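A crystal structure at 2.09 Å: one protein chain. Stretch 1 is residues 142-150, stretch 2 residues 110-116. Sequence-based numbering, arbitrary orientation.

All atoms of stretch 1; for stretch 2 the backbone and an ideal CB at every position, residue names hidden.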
# COMPACT_ATOMS: atom_id res chain seq x y z
N ARG A 142 15.65 -12.76 9.56
CA ARG A 142 14.85 -12.64 10.77
C ARG A 142 13.80 -13.74 10.93
O ARG A 142 13.64 -14.31 12.03
CB ARG A 142 14.13 -11.29 10.86
CG ARG A 142 13.36 -11.10 12.19
CD ARG A 142 14.32 -11.18 13.39
NE ARG A 142 13.68 -10.81 14.63
CZ ARG A 142 14.35 -10.57 15.77
NH1 ARG A 142 15.66 -10.74 15.88
NH2 ARG A 142 13.68 -10.12 16.82
N LEU A 143 13.04 -14.05 9.89
CA LEU A 143 12.05 -15.07 10.06
C LEU A 143 12.61 -16.51 10.25
O LEU A 143 11.88 -17.36 10.83
CB LEU A 143 10.94 -15.03 9.03
CG LEU A 143 10.00 -13.81 9.09
CD1 LEU A 143 9.20 -13.77 7.80
CD2 LEU A 143 9.09 -13.83 10.28
N SER A 144 13.88 -16.74 9.87
CA SER A 144 14.53 -18.06 10.17
C SER A 144 14.51 -18.31 11.70
O SER A 144 14.33 -19.44 12.15
CB SER A 144 15.92 -18.14 9.61
OG SER A 144 16.84 -17.31 10.33
N LYS A 145 14.57 -17.24 12.49
CA LYS A 145 14.51 -17.35 13.95
C LYS A 145 13.14 -17.73 14.47
O LYS A 145 13.08 -18.22 15.55
CB LYS A 145 14.98 -16.08 14.62
CG LYS A 145 16.24 -15.48 14.02
CD LYS A 145 17.52 -16.22 14.39
CE LYS A 145 18.65 -15.86 13.44
NZ LYS A 145 19.13 -14.44 13.44
N PHE A 146 12.05 -17.55 13.72
CA PHE A 146 10.71 -17.92 14.16
C PHE A 146 10.27 -19.23 13.55
O PHE A 146 9.51 -19.96 14.16
CB PHE A 146 9.63 -16.82 13.81
CG PHE A 146 9.78 -15.54 14.59
CD1 PHE A 146 10.69 -14.59 14.20
CD2 PHE A 146 9.07 -15.33 15.75
CE1 PHE A 146 10.91 -13.44 14.93
CE2 PHE A 146 9.27 -14.17 16.51
CZ PHE A 146 10.19 -13.23 16.09
N TYR A 147 10.65 -19.52 12.30
CA TYR A 147 10.16 -20.69 11.65
C TYR A 147 11.20 -21.83 11.59
O TYR A 147 10.84 -22.93 11.22
CB TYR A 147 9.62 -20.38 10.26
CG TYR A 147 8.38 -19.46 10.15
CD1 TYR A 147 7.11 -19.81 10.64
CD2 TYR A 147 8.49 -18.24 9.49
CE1 TYR A 147 6.01 -18.95 10.49
CE2 TYR A 147 7.42 -17.41 9.33
CZ TYR A 147 6.19 -17.72 9.82
OH TYR A 147 5.17 -16.77 9.58
N GLY A 148 12.46 -21.55 11.91
CA GLY A 148 13.53 -22.55 11.97
C GLY A 148 14.31 -22.93 10.70
O GLY A 148 15.19 -23.81 10.77
N PHE A 149 14.01 -22.32 9.54
CA PHE A 149 14.73 -22.71 8.31
C PHE A 149 16.10 -22.09 8.42
O PHE A 149 16.32 -21.28 9.29
CB PHE A 149 14.00 -22.29 7.02
CG PHE A 149 13.61 -20.82 6.98
CD1 PHE A 149 14.48 -19.89 6.49
CD2 PHE A 149 12.38 -20.40 7.45
CE1 PHE A 149 14.13 -18.55 6.42
CE2 PHE A 149 12.00 -19.05 7.35
CZ PHE A 149 12.89 -18.14 6.87
N LYS A 150 17.00 -22.46 7.51
CA LYS A 150 18.35 -21.95 7.50
C LYS A 150 18.49 -21.10 6.26
O LYS A 150 17.81 -21.30 5.28
CB LYS A 150 19.35 -23.10 7.39
CG LYS A 150 19.24 -24.14 8.48
CD LYS A 150 20.30 -25.24 8.29
CE LYS A 150 19.81 -26.55 8.93
NZ LYS A 150 20.73 -27.73 8.78
N UNK A 110 5.80 -13.86 0.55
CA UNK A 110 6.31 -15.20 0.18
C UNK A 110 6.89 -15.96 1.38
O UNK A 110 6.58 -17.13 1.54
CB UNK A 110 7.38 -15.07 -0.90
N UNK A 111 7.73 -15.33 2.18
CA UNK A 111 8.36 -16.02 3.28
C UNK A 111 7.28 -16.56 4.22
O UNK A 111 7.31 -17.76 4.59
CB UNK A 111 9.32 -15.09 4.02
N UNK A 112 6.36 -15.68 4.63
CA UNK A 112 5.32 -16.05 5.53
C UNK A 112 4.37 -17.08 4.90
O UNK A 112 3.95 -18.05 5.62
CB UNK A 112 4.55 -14.80 5.97
N UNK A 113 3.94 -16.87 3.66
CA UNK A 113 3.03 -17.82 3.06
C UNK A 113 3.75 -19.18 2.82
O UNK A 113 3.15 -20.22 3.05
CB UNK A 113 2.48 -17.25 1.75
N UNK A 114 4.99 -19.19 2.36
CA UNK A 114 5.67 -20.51 2.19
C UNK A 114 5.75 -21.30 3.52
O UNK A 114 5.54 -22.51 3.52
CB UNK A 114 7.08 -20.30 1.64
N UNK A 115 6.00 -20.62 4.63
CA UNK A 115 6.10 -21.30 5.92
C UNK A 115 4.73 -21.79 6.44
O UNK A 115 4.59 -22.89 6.96
CB UNK A 115 6.74 -20.36 6.95
N UNK A 116 3.70 -20.98 6.24
CA UNK A 116 2.38 -21.36 6.71
C UNK A 116 1.76 -22.43 5.88
O UNK A 116 0.86 -23.09 6.33
CB UNK A 116 1.45 -20.14 6.74

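Two helices run side by side in the same N-to-C sense, 19° apart, with their axes approaching to 11.2 Å. The positions that matter on the second helix fall at i, i+1 and i+4.

Position 110 has helical backbone angles, and its ideal CB finds nothing of stretch 1 within 5.5 Å. This contact sets no preference beyond helix compatibility; the residue is Leu110, which takes no part.

At 111 the CA-to-CB bond points toward stretch 1. The ideal CB lies 4.0 Å from Leu143 CD1 and 5.5 Å from Phe149 CZ, so the surroundings are greasy and offer no polar partner. A small or medium apolar side chain would suit: alanine, valine, perhaps isoleucine or leucine in a fitting rotamer. The residue is Val111, with chi1 in t. Its CG1 meets both neighbours, packing 3.4 Å from Leu143 CD1 and 4.0 Å from Phe149 CZ.

Position 112 is mixed. CA-to-CB points sideways, but the ideal CB is 4.2 Å from Tyr147 OH and 5.1 Å from Leu143 CD1. A hydroxyl this close invites a polar group one bond further out than a serine oxygen: asparagine or aspartate would suit, while serine would fall short in a staggered rotamer. Asn112 is deposited. With chi1 in m, its end comes nearer than its CB direction suggests, and Tyr147 OH donates a hydrogen bond to Asn112 OD1 at 2.9 Å, near the plane of the ring.

Positions 113 and 114 ask little: the first points away, the second is out of reach, and stretch 1 constrains neither. They are Ser113 and Leu114.

At 115 CA-to-CB points toward stretch 1 again, and the ideal CB stops 3.7 Å from Tyr147 CG. Here the backbones come close, 7.0 Å between Tyr147 CA and the CA of 115, and the ring already occupies the space ahead of the CB. Alanine is the natural reading, with glycine or serine also conceivable. It is Ala115, whose CB sits 3.6 Å from the centroid of the Tyr147 ring and 5° off its normal, a CH-pi contact over one face. Tyr147 is thus held twice, by its face and by its hydroxyl.

Position 116 points sideways, with nothing of stretch 1 within 5.5 Å of its ideal CB, so long or polar side chains are free to enter. Lys116 leads its end away, and its NZ is hydrogen-bonded elsewhere in the structure.

Stretch 2 110-116: LVNSLAK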
# COMPACT_ATOMS: atom_id res chain seq x y z
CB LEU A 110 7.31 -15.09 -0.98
CG LEU A 110 6.64 -14.66 -2.26
CD1 LEU A 110 7.63 -14.42 -3.37
CD2 LEU A 110 5.65 -15.75 -2.71
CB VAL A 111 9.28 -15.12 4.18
CG1 VAL A 111 9.92 -15.99 5.26
CG2 VAL A 111 10.34 -14.44 3.40
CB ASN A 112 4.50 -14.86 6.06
CG ASN A 112 5.27 -13.99 6.98
OD1 ASN A 112 5.35 -14.28 8.18
ND2 ASN A 112 5.85 -12.87 6.43
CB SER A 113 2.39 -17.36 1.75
OG SER A 113 1.55 -16.19 2.02
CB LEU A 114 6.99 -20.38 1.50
CG LEU A 114 6.87 -19.89 0.05
CD1 LEU A 114 8.18 -19.33 -0.40
CD2 LEU A 114 6.36 -20.87 -0.99
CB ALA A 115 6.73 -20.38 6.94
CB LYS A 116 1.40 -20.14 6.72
CG LYS A 116 1.67 -19.08 7.80
CD LYS A 116 0.45 -18.12 7.98
CE LYS A 116 0.23 -17.11 6.81
NZ LYS A 116 -0.78 -15.94 6.99
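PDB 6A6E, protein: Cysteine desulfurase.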